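Local coordinates for protein putative sulfatase yidJ (Bacteroides fragilis, PDB 2QZU) that probably hydrolyses sulfate esters, as expected of a metal-dependent arylsulfatase-like enzyme of the sulfatase family, at residues Phe32-Gln37 with Pro78-Leu83; Asp41-Ile46 with Gly63-Asn68; Arg258-Ala263 with Met318-Asn323; Asn301-Thr306 with Ile339-Asp344; Val435-Arg440 with Asn448-Gln453. All coordinates share one frame; numbering follows the deposited sequence.

Contact 1. Residues Phe32-Gln37 with Pro78-Leu83; sequences FIMADQ and PARGML
Arg80 of helix 76-85 meets Met34 and Asp36 at the end of strand 29-35, its long side chain spanning a gap in which Asp36 CA and Arg80 CA stay 10.3 Å apart. At CB the chain turns CG anti to the carbonyl carbon (chi1 -63°) and then runs extended through CD to NE. NE is hydrogen-bonded to Ser76 OG, one turn earlier in the same helix. Beyond CZ the two terminal nitrogens part company. NH2 donates to Asp36 OD2 at 2.8 Å with an N-H...O angle of 163°, forming a salt bridge on the carboxylate's anti lone pair. The two groups are nearly coplanar, 10° apart, although the side chains themselves cross at about a right angle. NH1 comes within 3.6 Å of Met34 SE, the selenium lying oblique to the guanidinium, and also hydrogen-bonds Ser227 OG. Lys132 forms a second salt bridge to Asp36 OD2, so OD2 has two salt-bridge partners. Next to the polar set, Leu83 CD2 meets Phe32 CZ tip to tip at 3.7 Å, and Met34 CE lies 4.2 Å from the same methyl carbon. Arg80 closes the Ser-x-Pro-Ala-Arg run that begins at Ser76, the predicted 3-oxoalanine position, unmodified here; this run matches the sulfatase signature, and its place at the start of helix 76-85, facing the C-terminal end of strand 29-35, is consistent with the family's active site.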
# COMPACT_ATOMS: atom_id res chain seq x y z
N PHE A 32 2.81 29.53 9.57
CA PHE A 32 3.54 28.89 8.48
C PHE A 32 2.90 27.54 8.19
O PHE A 32 3.00 26.60 8.99
CB PHE A 32 5.00 28.72 8.92
CG PHE A 32 5.93 28.32 7.82
CD1 PHE A 32 5.94 27.02 7.32
CD2 PHE A 32 6.85 29.24 7.32
CE1 PHE A 32 6.86 26.64 6.33
CE2 PHE A 32 7.77 28.87 6.34
CZ PHE A 32 7.78 27.57 5.85
N ILE A 33 2.23 27.46 7.05
CA ILE A 33 1.57 26.23 6.65
C ILE A 33 2.28 25.59 5.48
O ILE A 33 2.64 26.26 4.51
CB ILE A 33 0.10 26.50 6.23
CG1 ILE A 33 -0.64 27.20 7.37
CG2 ILE A 33 -0.59 25.18 5.89
CD1 ILE A 33 -2.05 27.61 7.01
N MSE A 34 2.51 24.29 5.57
CA MSE A 34 3.15 23.58 4.48
C MSE A 34 2.54 22.20 4.34
O MSE A 34 2.08 21.61 5.31
CB MSE A 34 4.67 23.48 4.70
CG MSE A 34 5.10 22.69 5.92
SE MSE A 34 7.04 22.62 6.05
CE MSE A 34 7.25 23.11 7.91
N ALA A 35 2.50 21.72 3.11
CA ALA A 35 1.95 20.41 2.80
C ALA A 35 3.09 19.73 2.07
O ALA A 35 3.64 20.27 1.11
CB ALA A 35 0.73 20.54 1.90
N ASP A 36 3.45 18.54 2.53
CA ASP A 36 4.55 17.81 1.94
C ASP A 36 4.29 17.31 0.52
O ASP A 36 3.18 16.88 0.18
CB ASP A 36 4.91 16.63 2.87
CG ASP A 36 6.23 15.99 2.52
OD1 ASP A 36 6.30 15.29 1.48
OD2 ASP A 36 7.20 16.18 3.28
N GLN A 37 5.32 17.39 -0.33
CA GLN A 37 5.24 16.90 -1.70
C GLN A 37 4.16 17.56 -2.56
O GLN A 37 3.54 16.90 -3.40
CB GLN A 37 5.03 15.38 -1.64
CG GLN A 37 5.38 14.63 -2.91
CD GLN A 37 5.83 13.21 -2.59
OE1 GLN A 37 6.85 13.02 -1.92
NE2 GLN A 37 5.08 12.23 -3.06
N PRO A 78 16.32 17.15 4.15
CA PRO A 78 17.26 18.19 3.70
C PRO A 78 16.58 19.55 3.53
O PRO A 78 17.10 20.57 3.97
CB PRO A 78 17.79 17.63 2.38
CG PRO A 78 17.78 16.15 2.63
CD PRO A 78 16.43 15.95 3.31
N ALA A 79 15.41 19.55 2.89
CA ALA A 79 14.69 20.80 2.67
C ALA A 79 14.28 21.43 4.00
O ALA A 79 14.46 22.63 4.20
CB ALA A 79 13.46 20.56 1.79
N ARG A 80 13.73 20.63 4.90
CA ARG A 80 13.30 21.13 6.20
C ARG A 80 14.50 21.61 7.01
O ARG A 80 14.40 22.59 7.76
CB ARG A 80 12.54 20.03 6.96
CG ARG A 80 11.26 19.61 6.25
CD ARG A 80 10.74 18.26 6.71
NE ARG A 80 9.54 17.87 5.96
CZ ARG A 80 8.33 18.38 6.17
NH1 ARG A 80 8.13 19.30 7.10
NH2 ARG A 80 7.31 17.97 5.42
N GLY A 81 15.63 20.93 6.84
CA GLY A 81 16.85 21.31 7.55
C GLY A 81 17.35 22.67 7.10
O GLY A 81 17.87 23.46 7.90
N MSE A 82 17.19 22.95 5.81
CA MSE A 82 17.60 24.23 5.24
C MSE A 82 16.65 25.32 5.74
O MSE A 82 17.08 26.42 6.07
CB MSE A 82 17.57 24.16 3.71
CG MSE A 82 18.82 23.56 3.11
SE MSE A 82 18.54 22.78 1.36
CE MSE A 82 19.25 21.03 1.74
N LEU A 83 15.37 25.00 5.79
CA LEU A 83 14.37 25.95 6.25
C LEU A 83 14.64 26.38 7.69
O LEU A 83 14.67 27.56 8.01
CB LEU A 83 12.97 25.36 6.17
CG LEU A 83 11.88 26.18 6.86
CD1 LEU A 83 11.72 27.53 6.16
CD2 LEU A 83 10.57 25.41 6.84

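Contact 2. Residues Asp41-Ile46 with Gly63-Asn68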
# COMPACT_ATOMS: atom_id res chain seq x y z
N ASP A 41 2.76 23.99 -9.57
CA ASP A 41 1.71 24.26 -10.56
C ASP A 41 0.36 23.65 -10.22
O ASP A 41 -0.61 23.86 -10.94
CB ASP A 41 2.15 23.79 -11.95
CG ASP A 41 3.27 24.63 -12.52
OD1 ASP A 41 3.39 25.81 -12.12
OD2 ASP A 41 4.03 24.13 -13.38
N ALA A 42 0.29 22.90 -9.12
CA ALA A 42 -0.97 22.27 -8.73
C ALA A 42 -1.82 23.21 -7.87
O ALA A 42 -2.31 22.83 -6.81
CB ALA A 42 -0.70 20.97 -7.98
N ILE A 43 -1.97 24.44 -8.34
CA ILE A 43 -2.79 25.45 -7.67
C ILE A 43 -3.78 25.91 -8.73
O ILE A 43 -3.38 26.26 -9.84
CB ILE A 43 -1.95 26.66 -7.20
CG1 ILE A 43 -0.91 26.21 -6.17
CG2 ILE A 43 -2.86 27.71 -6.57
CD1 ILE A 43 0.04 27.32 -5.73
N GLY A 44 -5.06 25.89 -8.39
CA GLY A 44 -6.09 26.28 -9.34
C GLY A 44 -5.94 27.62 -10.03
O GLY A 44 -6.08 27.71 -11.25
N CYS A 45 -5.64 28.66 -9.26
CA CYS A 45 -5.52 30.00 -9.82
C CYS A 45 -4.36 30.18 -10.80
O CYS A 45 -4.31 31.19 -11.51
CB CYS A 45 -5.42 31.04 -8.70
SG CYS A 45 -4.02 30.85 -7.58
N ILE A 46 -3.44 29.22 -10.85
CA ILE A 46 -2.31 29.31 -11.78
C ILE A 46 -2.79 28.94 -13.18
O ILE A 46 -2.13 29.24 -14.18
CB ILE A 46 -1.14 28.42 -11.31
CG1 ILE A 46 -0.56 29.00 -10.02
CG2 ILE A 46 -0.06 28.35 -12.39
CD1 ILE A 46 0.61 28.22 -9.44
N GLY A 63 -3.17 38.16 -1.04
CA GLY A 63 -1.74 38.33 -0.85
C GLY A 63 -0.93 38.20 -2.13
O GLY A 63 -1.29 38.77 -3.16
N ILE A 64 0.15 37.44 -2.06
CA ILE A 64 1.03 37.25 -3.21
C ILE A 64 1.20 35.77 -3.55
O ILE A 64 1.30 34.93 -2.66
CB ILE A 64 2.44 37.80 -2.92
CG1 ILE A 64 2.35 39.21 -2.34
CG2 ILE A 64 3.26 37.81 -4.21
CD1 ILE A 64 3.61 39.63 -1.60
N ASN A 65 1.24 35.48 -4.84
CA ASN A 65 1.42 34.12 -5.31
C ASN A 65 2.75 34.09 -6.06
O ASN A 65 2.87 34.66 -7.15
CB ASN A 65 0.27 33.74 -6.25
CG ASN A 65 0.27 32.26 -6.62
OD1 ASN A 65 -0.52 31.82 -7.45
ND2 ASN A 65 1.15 31.49 -5.99
N PHE A 66 3.76 33.46 -5.47
CA PHE A 66 5.08 33.36 -6.09
C PHE A 66 5.10 32.15 -7.01
O PHE A 66 5.37 31.03 -6.58
CB PHE A 66 6.16 33.26 -5.01
CG PHE A 66 6.37 34.53 -4.24
CD1 PHE A 66 7.00 35.62 -4.84
CD2 PHE A 66 5.93 34.66 -2.92
CE1 PHE A 66 7.20 36.81 -4.14
CE2 PHE A 66 6.12 35.85 -2.21
CZ PHE A 66 6.76 36.92 -2.82
N THR A 67 4.82 32.40 -8.29
CA THR A 67 4.75 31.34 -9.29
C THR A 67 6.06 30.72 -9.80
O THR A 67 6.01 29.81 -10.63
CB THR A 67 3.93 31.81 -10.51
OG1 THR A 67 4.49 33.04 -11.01
CG2 THR A 67 2.48 32.04 -10.12
N ASN A 68 7.20 31.20 -9.32
CA ASN A 68 8.49 30.64 -9.71
C ASN A 68 9.27 30.12 -8.50
O ASN A 68 10.48 29.88 -8.60
CB ASN A 68 9.37 31.67 -10.44
CG ASN A 68 8.83 32.06 -11.80
OD1 ASN A 68 8.32 31.23 -12.54
ND2 ASN A 68 8.97 33.34 -12.14
O HOH W 1 3.75 28.72 -12.69
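Asn65 projects its carboxamide from strand 64-66 toward Cys45 and Ile46, and OD1 does most of the touching. CG stands anti to the backbone N (chi1 -171°), and OD1 continues outward, anti to CA (chi2 -174°), which carries the oxygen away from its own strand. There it lies 3.6 Å from Cys45 SG and 3.8 Å from Ile46 CG1. Cys45 presents its sulfur from the position between backbone N and carbonyl carbon (chi1 61°). Ile46 has CG1 beside its backbone N, and its side chain crosses that of Asn65 at about a right angle. The same CG1 approaches Thr67 CG2 at 4.3 Å, where the CA atoms of the two segments come nearest: Ile46 CA and Thr67 CA are 7.8 Å apart. On the amide's nitrogen end, Ile43 CD1 lies 4.3 Å from Asn65 ND2, a loose approach.

The segments lie in one beta-alpha-beta crossover, in which strand 29-35 leads through this loop and helix 54-61 to the parallel strand 64-66, with strands 306-311 and 338-341 lying between the two in the mixed central sheet. Within the loop, Ala42 centres an inverse gamma turn and residues 44-46 form a short 3-10 segment, tied to the region of helix 54-61 by Gly44 N to Thr53 OG1 and Cys45 N to Asp57 OD1.

A water extends the contact beside Thr67. It donates to Asp41 OD1 at 3.0 Å and to Thr67 O at 3.2 Å, while Asp41 OD1 also forms a salt bridge with Arg335.

Contact 3. Residues Arg258-Ala263 with Met318-Asn323; sequences RPDIPA and MGAHEN
Asp260 and His321 bring the two loops together through backbone and side chain alike. Among the hydrogen bonds, His321 N donates to Asp260 O at 2.7 Å; the bond is almost straight (171°), with the donor in the carbonyl plane. The same oxygen accepts a CA-H...O contact from Ala320 CA at 3.3 Å, so one carbonyl faces two successive residues of 318-323.

The ionic interaction lies within 258-263. Arg258 grips the Asp260 carboxylate side-on: NE donates to OD1 at 2.8 Å, and NH2 donates to OD2 at 2.8 Å in a salt bridge. This closes over the type I turn from Arg258 to Ile261. Ile261 CD1 sits 3.6 Å above the guanidinium plane, over its centre, backing the charged pair with an aliphatic group. With CG between its backbone N and carbonyl carbon (chi1 57°), Asp260 turns its carboxylate back to the Arg258 side chain.

Van der Waals and CH-pi contacts complete the interface. Asp260 CB lies over one face of the His321 ring, 3.7 Å from the centroid and 22° off the normal, a CH-pi contact. Pro262 CD approaches Gly319 O at 3.1 Å. Pro262 and the bent Glu322 chain slide past each other in opposite directions, bringing CG of the proline beside the carboxylate.

Both loops rest on helix 267-299, where Phe272 receives Ile261 and Met318. Helix 331-334 lies on another flank, with Glu332 touching Ala320 and His321, and the His321 ring stacks with Tyr330 just before that helix.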
# COMPACT_ATOMS: atom_id res chain seq x y z
N ARG A 258 2.58 17.24 -22.98
CA ARG A 258 3.54 16.94 -21.92
C ARG A 258 4.47 15.82 -22.36
O ARG A 258 4.29 14.66 -21.99
CB ARG A 258 2.81 16.53 -20.63
CG ARG A 258 2.09 17.67 -19.90
CD ARG A 258 3.07 18.68 -19.32
NE ARG A 258 3.97 18.06 -18.34
CZ ARG A 258 3.64 17.79 -17.08
NH1 ARG A 258 2.43 18.07 -16.62
NH2 ARG A 258 4.52 17.20 -16.29
N PRO A 259 5.50 16.15 -23.16
CA PRO A 259 6.44 15.13 -23.62
C PRO A 259 7.22 14.47 -22.49
O PRO A 259 7.81 13.41 -22.67
CB PRO A 259 7.33 15.89 -24.60
CG PRO A 259 7.33 17.29 -24.04
CD PRO A 259 5.88 17.48 -23.67
N ASP A 260 7.23 15.10 -21.32
CA ASP A 260 7.95 14.55 -20.17
C ASP A 260 7.18 13.42 -19.49
O ASP A 260 7.73 12.70 -18.66
CB ASP A 260 8.29 15.66 -19.16
CG ASP A 260 7.07 16.41 -18.68
OD1 ASP A 260 6.18 16.71 -19.50
OD2 ASP A 260 7.00 16.72 -17.47
N ILE A 261 5.90 13.27 -19.82
CA ILE A 261 5.09 12.21 -19.24
C ILE A 261 5.08 11.01 -20.20
O ILE A 261 4.56 11.11 -21.32
CB ILE A 261 3.63 12.68 -19.00
CG1 ILE A 261 3.63 13.83 -17.97
CG2 ILE A 261 2.78 11.52 -18.49
CD1 ILE A 261 2.26 14.47 -17.75
N PRO A 262 5.65 9.87 -19.79
CA PRO A 262 5.69 8.68 -20.64
C PRO A 262 4.32 8.26 -21.16
O PRO A 262 3.30 8.55 -20.55
CB PRO A 262 6.33 7.63 -19.74
CG PRO A 262 7.23 8.45 -18.86
CD PRO A 262 6.34 9.62 -18.51
N ALA A 263 4.32 7.56 -22.29
CA ALA A 263 3.09 7.10 -22.91
C ALA A 263 2.33 6.05 -22.11
O ALA A 263 2.90 5.35 -21.27
CB ALA A 263 3.38 6.57 -24.32
N MSE A 318 6.33 11.76 -10.20
CA MSE A 318 5.19 10.85 -10.37
C MSE A 318 5.14 10.21 -11.76
O MSE A 318 4.07 10.07 -12.36
CB MSE A 318 3.89 11.61 -10.09
CG MSE A 318 2.70 10.73 -9.71
SE MSE A 318 1.08 11.75 -9.31
CE MSE A 318 0.32 11.80 -11.07
N GLY A 319 6.31 9.83 -12.28
CA GLY A 319 6.35 9.21 -13.59
C GLY A 319 6.98 10.10 -14.65
O GLY A 319 7.55 9.61 -15.62
N ALA A 320 6.86 11.41 -14.48
CA ALA A 320 7.43 12.35 -15.44
C ALA A 320 8.94 12.15 -15.46
O ALA A 320 9.57 11.94 -14.42
CB ALA A 320 7.09 13.78 -15.05
N HIS A 321 9.52 12.21 -16.66
CA HIS A 321 10.95 12.02 -16.86
C HIS A 321 11.41 10.64 -16.38
O HIS A 321 12.58 10.45 -16.04
CB HIS A 321 11.74 13.13 -16.15
CG HIS A 321 11.62 14.46 -16.83
ND1 HIS A 321 12.14 14.71 -18.08
CD2 HIS A 321 11.00 15.61 -16.44
CE1 HIS A 321 11.84 15.95 -18.44
NE2 HIS A 321 11.15 16.51 -17.46
N GLU A 322 10.48 9.68 -16.38
CA GLU A 322 10.76 8.31 -15.96
C GLU A 322 11.18 8.22 -14.49
O GLU A 322 11.80 7.24 -14.08
CB GLU A 322 11.86 7.70 -16.83
CG GLU A 322 11.58 7.68 -18.33
CD GLU A 322 10.39 6.82 -18.72
OE1 GLU A 322 9.96 5.98 -17.89
OE2 GLU A 322 9.90 6.96 -19.85
N ASN A 323 10.83 9.24 -13.71
CA ASN A 323 11.15 9.28 -12.28
C ASN A 323 9.87 9.18 -11.46
O ASN A 323 8.91 9.93 -11.70
CB ASN A 323 11.86 10.58 -11.91
CG ASN A 323 13.32 10.59 -12.31
OD1 ASN A 323 13.66 10.60 -13.49
ND2 ASN A 323 14.20 10.58 -11.31

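Contact 4. Residues Asn301-Thr306 with Ile339-Asp344; sequences NLFDNT and ILSWPD
Phe303-Thr306 meets Ser341-Asp344 in a mixed polar and apolar contact at one end of the central sheet, where a type I turn leads into strand 306-311 and strand 338-341 runs out. One backbone bond joins them: Asp344 N donates to Asp304 O at 3.0 Å (158°). Beside it, Trp342 NE1 makes a weak hydrogen bond to Asn305 OD1 at 3.3 Å. That oxygen lies at the edge of the indole, in its plane; the two side chains run side by side, their amide and ring planes 39° apart. Asp304 O also approaches the ring edge, 3.4 Å from Trp342 CD1.

The apolar part is Phe303 CE2 against Pro343 CG at 3.7 Å, the side chains crossing at about a right angle. A water over one face of the Phe303 ring donates to Thr306 O at 2.7 Å and hydrogen-bonds Ser341 OG at 2.8 Å. Asp304 OD2 and Asp344 OD1 are like charges 4.6 Å apart; Lys24 pairs with Asp344 OD2 and probably eases the repulsion. Upstream, a Schellman motif with Asn301 as its C-prime residue ends helix 267-299, so the chain passes from helix through type I turn into the antiparallel pair 306-311 and 338-341 of the sulfatase central sheet.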
# COMPACT_ATOMS: atom_id res chain seq x y z
N ASN A 301 -9.78 37.83 14.52
CA ASN A 301 -9.16 39.11 14.16
C ASN A 301 -7.64 38.99 14.21
O ASN A 301 -6.94 39.93 14.62
CB ASN A 301 -9.63 40.21 15.11
CG ASN A 301 -11.06 40.64 14.83
OD1 ASN A 301 -11.67 41.37 15.62
ND2 ASN A 301 -11.61 40.19 13.71
N LEU A 302 -7.14 37.83 13.79
CA LEU A 302 -5.71 37.54 13.78
C LEU A 302 -5.21 37.25 12.37
O LEU A 302 -4.20 36.57 12.21
CB LEU A 302 -5.42 36.33 14.67
CG LEU A 302 -5.73 36.41 16.16
CD1 LEU A 302 -5.52 35.04 16.82
CD2 LEU A 302 -4.82 37.45 16.80
N PHE A 303 -5.91 37.76 11.36
CA PHE A 303 -5.50 37.52 9.99
C PHE A 303 -4.75 38.71 9.40
O PHE A 303 -3.72 38.54 8.74
CB PHE A 303 -6.71 37.21 9.10
CG PHE A 303 -6.36 36.90 7.67
CD1 PHE A 303 -5.65 35.74 7.35
CD2 PHE A 303 -6.71 37.77 6.64
CE1 PHE A 303 -5.30 35.46 6.03
CE2 PHE A 303 -6.37 37.50 5.31
CZ PHE A 303 -5.66 36.34 5.01
N ASP A 304 -5.25 39.92 9.65
CA ASP A 304 -4.63 41.12 9.10
C ASP A 304 -3.20 41.38 9.53
O ASP A 304 -2.39 41.83 8.72
CB ASP A 304 -5.48 42.35 9.42
CG ASP A 304 -6.82 42.34 8.73
OD1 ASP A 304 -6.98 41.57 7.75
OD2 ASP A 304 -7.71 43.10 9.16
N ASN A 305 -2.88 41.14 10.80
CA ASN A 305 -1.51 41.39 11.23
C ASN A 305 -0.74 40.12 11.51
O ASN A 305 -0.00 40.01 12.49
CB ASN A 305 -1.46 42.29 12.47
CG ASN A 305 -0.07 42.86 12.70
OD1 ASN A 305 0.57 43.36 11.77
ND2 ASN A 305 0.41 42.79 13.94
N THR A 306 -0.94 39.15 10.62
CA THR A 306 -0.27 37.87 10.70
C THR A 306 0.25 37.55 9.31
O THR A 306 -0.45 37.75 8.32
CB THR A 306 -1.23 36.75 11.12
OG1 THR A 306 -1.66 36.96 12.47
CG2 THR A 306 -0.54 35.38 11.01
N ILE A 339 2.63 30.92 -1.35
CA ILE A 339 1.61 31.95 -1.23
C ILE A 339 1.81 32.63 0.12
O ILE A 339 1.95 31.96 1.14
CB ILE A 339 0.19 31.34 -1.28
CG1 ILE A 339 -0.02 30.62 -2.61
CG2 ILE A 339 -0.86 32.43 -1.11
CD1 ILE A 339 -1.32 29.86 -2.69
N LEU A 340 1.82 33.96 0.12
CA LEU A 340 2.01 34.70 1.35
C LEU A 340 1.04 35.87 1.45
O LEU A 340 0.78 36.57 0.47
CB LEU A 340 3.46 35.20 1.41
CG LEU A 340 4.01 35.81 2.71
CD1 LEU A 340 5.53 35.76 2.67
CD2 LEU A 340 3.52 37.24 2.88
N SER A 341 0.49 36.06 2.64
CA SER A 341 -0.43 37.16 2.87
C SER A 341 -0.08 37.86 4.17
O SER A 341 0.41 37.24 5.11
CB SER A 341 -1.88 36.66 2.93
OG SER A 341 -2.11 35.87 4.08
N TRP A 342 -0.33 39.16 4.20
CA TRP A 342 -0.10 40.01 5.37
C TRP A 342 -0.81 41.31 5.00
O TRP A 342 -0.18 42.30 4.63
CB TRP A 342 1.40 40.26 5.58
CG TRP A 342 1.70 41.03 6.84
CD1 TRP A 342 0.83 41.29 7.87
CD2 TRP A 342 2.95 41.64 7.21
NE1 TRP A 342 1.46 42.02 8.85
CE2 TRP A 342 2.76 42.24 8.47
CE3 TRP A 342 4.21 41.72 6.60
CZ2 TRP A 342 3.79 42.93 9.14
CZ3 TRP A 342 5.23 42.40 7.26
CH2 TRP A 342 5.01 43.00 8.51
N PRO A 343 -2.15 41.30 5.09
CA PRO A 343 -3.00 42.45 4.76
C PRO A 343 -2.52 43.80 5.29
O PRO A 343 -2.53 44.78 4.55
CB PRO A 343 -4.35 42.04 5.34
CG PRO A 343 -4.36 40.56 5.14
CD PRO A 343 -2.96 40.18 5.59
N ASP A 344 -2.11 43.84 6.55
CA ASP A 344 -1.65 45.10 7.14
C ASP A 344 -0.47 45.76 6.43
O ASP A 344 -0.33 46.98 6.46
CB ASP A 344 -1.29 44.89 8.61
CG ASP A 344 -2.51 44.95 9.53
OD1 ASP A 344 -3.63 45.15 9.03
OD2 ASP A 344 -2.33 44.79 10.76
O HOH W 2 -2.37 37.13 6.54

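Contact 5. Residues Val435-Arg440 with Asn448-Gln453; sequences VILFDR and NNIASQ
The Asn449 amide lies against Val435-Leu437 and is engaged on both faces and at its nitrogen. Leu437 N donates to OD1 at 2.9 Å from above one face, 47° out of the plane, while Ala451 N donates to the same oxygen at 3.1 Å from the opposite face, 42° out. ND2 donates to Val435 O at 3.1 Å; the acceptor is in the amide plane, and the nitrogen sits on a carbonyl lone pair. With CG anti to the backbone N (chi1 177°), the side chain leaves its own backbone in the direction of the strand. The second flat group, the Phe438 ring, sits oblique to Asn448 O, which comes nearest at CD2.

Next along, Ile450 N donates to Leu437 O at 2.9 Å. A water then takes over, accepting from Asp439 N and donating to Asn448 O at 2.7 Å. Aliphatic carbons fill in between: Val435 CG1 lies 3.7 Å from Ala451 CB, and Leu437 CG lies 4.0 Å from Ile450 CG1 as those two side chains cross.

The bond from Ala451 N makes Asn449 the head of an Asx turn, just ahead of helix 455-471. Strand 431-439 is an outermost strand of the four-stranded antiparallel sheet within this chain; Ile436 and Phe438 pair with strand 421-428, while Val435 and Leu437 direct their polar backbone atoms to the other side. One asparagine therefore supplies a donor and an acceptor to that edge, much as a neighbouring strand would, and its oxygen is gripped by two bonds.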
# COMPACT_ATOMS: atom_id res chain seq x y z
N VAL A 435 27.46 16.58 -17.22
CA VAL A 435 27.09 17.98 -17.30
C VAL A 435 25.71 18.04 -17.94
O VAL A 435 25.47 17.46 -19.00
CB VAL A 435 28.09 18.80 -18.16
CG1 VAL A 435 27.68 20.26 -18.19
CG2 VAL A 435 29.49 18.66 -17.58
N ILE A 436 24.80 18.75 -17.29
CA ILE A 436 23.43 18.87 -17.78
C ILE A 436 23.01 20.33 -17.90
O ILE A 436 23.27 21.13 -17.01
CB ILE A 436 22.47 18.13 -16.83
CG1 ILE A 436 22.89 16.66 -16.71
CG2 ILE A 436 21.03 18.25 -17.32
CD1 ILE A 436 22.29 15.93 -15.53
N LEU A 437 22.37 20.67 -19.02
CA LEU A 437 21.91 22.03 -19.24
C LEU A 437 20.60 22.02 -20.01
O LEU A 437 20.49 21.41 -21.07
CB LEU A 437 22.96 22.83 -20.03
CG LEU A 437 22.58 24.27 -20.39
CD1 LEU A 437 22.29 25.07 -19.13
CD2 LEU A 437 23.71 24.91 -21.19
N PHE A 438 19.60 22.69 -19.45
CA PHE A 438 18.29 22.78 -20.10
C PHE A 438 17.92 24.24 -20.30
O PHE A 438 18.10 25.07 -19.41
CB PHE A 438 17.19 22.14 -19.23
CG PHE A 438 17.33 20.66 -19.06
CD1 PHE A 438 17.56 20.12 -17.79
CD2 PHE A 438 17.20 19.80 -20.14
CE1 PHE A 438 17.65 18.73 -17.62
CE2 PHE A 438 17.29 18.42 -19.98
CZ PHE A 438 17.52 17.89 -18.71
N ASP A 439 17.41 24.55 -21.49
CA ASP A 439 16.95 25.89 -21.82
C ASP A 439 15.44 25.78 -21.64
O ASP A 439 14.74 25.27 -22.51
CB ASP A 439 17.27 26.22 -23.28
CG ASP A 439 16.78 27.60 -23.70
OD1 ASP A 439 15.79 28.09 -23.11
OD2 ASP A 439 17.37 28.19 -24.62
N ARG A 440 14.93 26.25 -20.50
CA ARG A 440 13.51 26.14 -20.21
C ARG A 440 12.58 27.00 -21.07
O ARG A 440 11.37 26.78 -21.09
CB ARG A 440 13.25 26.41 -18.73
CG ARG A 440 14.03 25.49 -17.80
CD ARG A 440 13.38 25.42 -16.42
NE ARG A 440 13.18 26.75 -15.85
CZ ARG A 440 14.15 27.52 -15.35
NH1 ARG A 440 15.41 27.09 -15.35
NH2 ARG A 440 13.87 28.72 -14.88
N ASN A 448 15.74 18.14 -23.68
CA ASN A 448 17.00 18.22 -24.42
C ASN A 448 18.17 18.73 -23.60
O ASN A 448 18.23 19.92 -23.29
CB ASN A 448 16.83 19.13 -25.64
CG ASN A 448 17.95 18.97 -26.66
OD1 ASN A 448 18.04 19.74 -27.61
ND2 ASN A 448 18.79 17.96 -26.47
N ASN A 449 19.10 17.85 -23.25
CA ASN A 449 20.28 18.27 -22.51
C ASN A 449 21.17 18.87 -23.59
O ASN A 449 21.70 18.15 -24.43
CB ASN A 449 20.99 17.08 -21.86
CG ASN A 449 22.27 17.49 -21.15
OD1 ASN A 449 22.61 18.67 -21.11
ND2 ASN A 449 22.98 16.51 -20.60
N ILE A 450 21.32 20.19 -23.58
CA ILE A 450 22.12 20.87 -24.59
C ILE A 450 23.52 21.27 -24.13
O ILE A 450 24.18 22.09 -24.79
CB ILE A 450 21.38 22.11 -25.11
CG1 ILE A 450 21.16 23.10 -23.96
CG2 ILE A 450 20.04 21.70 -25.71
CD1 ILE A 450 20.58 24.44 -24.39
N ALA A 451 23.98 20.70 -23.03
CA ALA A 451 25.31 21.03 -22.50
C ALA A 451 26.43 20.86 -23.53
O ALA A 451 27.29 21.73 -23.65
CB ALA A 451 25.60 20.17 -21.27
N SER A 452 26.41 19.76 -24.27
CA SER A 452 27.44 19.50 -25.27
C SER A 452 27.33 20.42 -26.48
O SER A 452 28.26 20.52 -27.28
CB SER A 452 27.37 18.04 -25.73
OG SER A 452 26.16 17.78 -26.42
N GLN A 453 26.19 21.09 -26.61
CA GLN A 453 25.95 21.99 -27.73
C GLN A 453 26.19 23.45 -27.37
O GLN A 453 26.23 24.31 -28.25
CB GLN A 453 24.51 21.81 -28.22
CG GLN A 453 24.15 20.37 -28.57
CD GLN A 453 22.66 20.16 -28.78
OE1 GLN A 453 22.20 19.03 -28.95
NE2 GLN A 453 21.90 21.25 -28.78
O HOH W 3 17.03 22.38 -23.38

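Overall arrangement
Contact 1 lies near the centre of the chain, beside Ser76, the predicted modification site, and marks the probable active site. Contact 2 is nested within the chain loop that contact 1 closes, its centre about 17 Å away. It touches contact 4 directly: Ile64 N and Leu340 O, 2.7 Å apart, form a probable hydrogen bond between neighbouring strands of the central sheet that contact 1 also reaches. Contact 3 stands apart from contact 4, their centres about 38 Å apart on opposite sides of the chain's centre, although their segments alternate in sequence. Contact 5, on the smaller C-terminal sheet, has its centre about 18 Å from that of contact 3 and about 29 Å from that of contact 1.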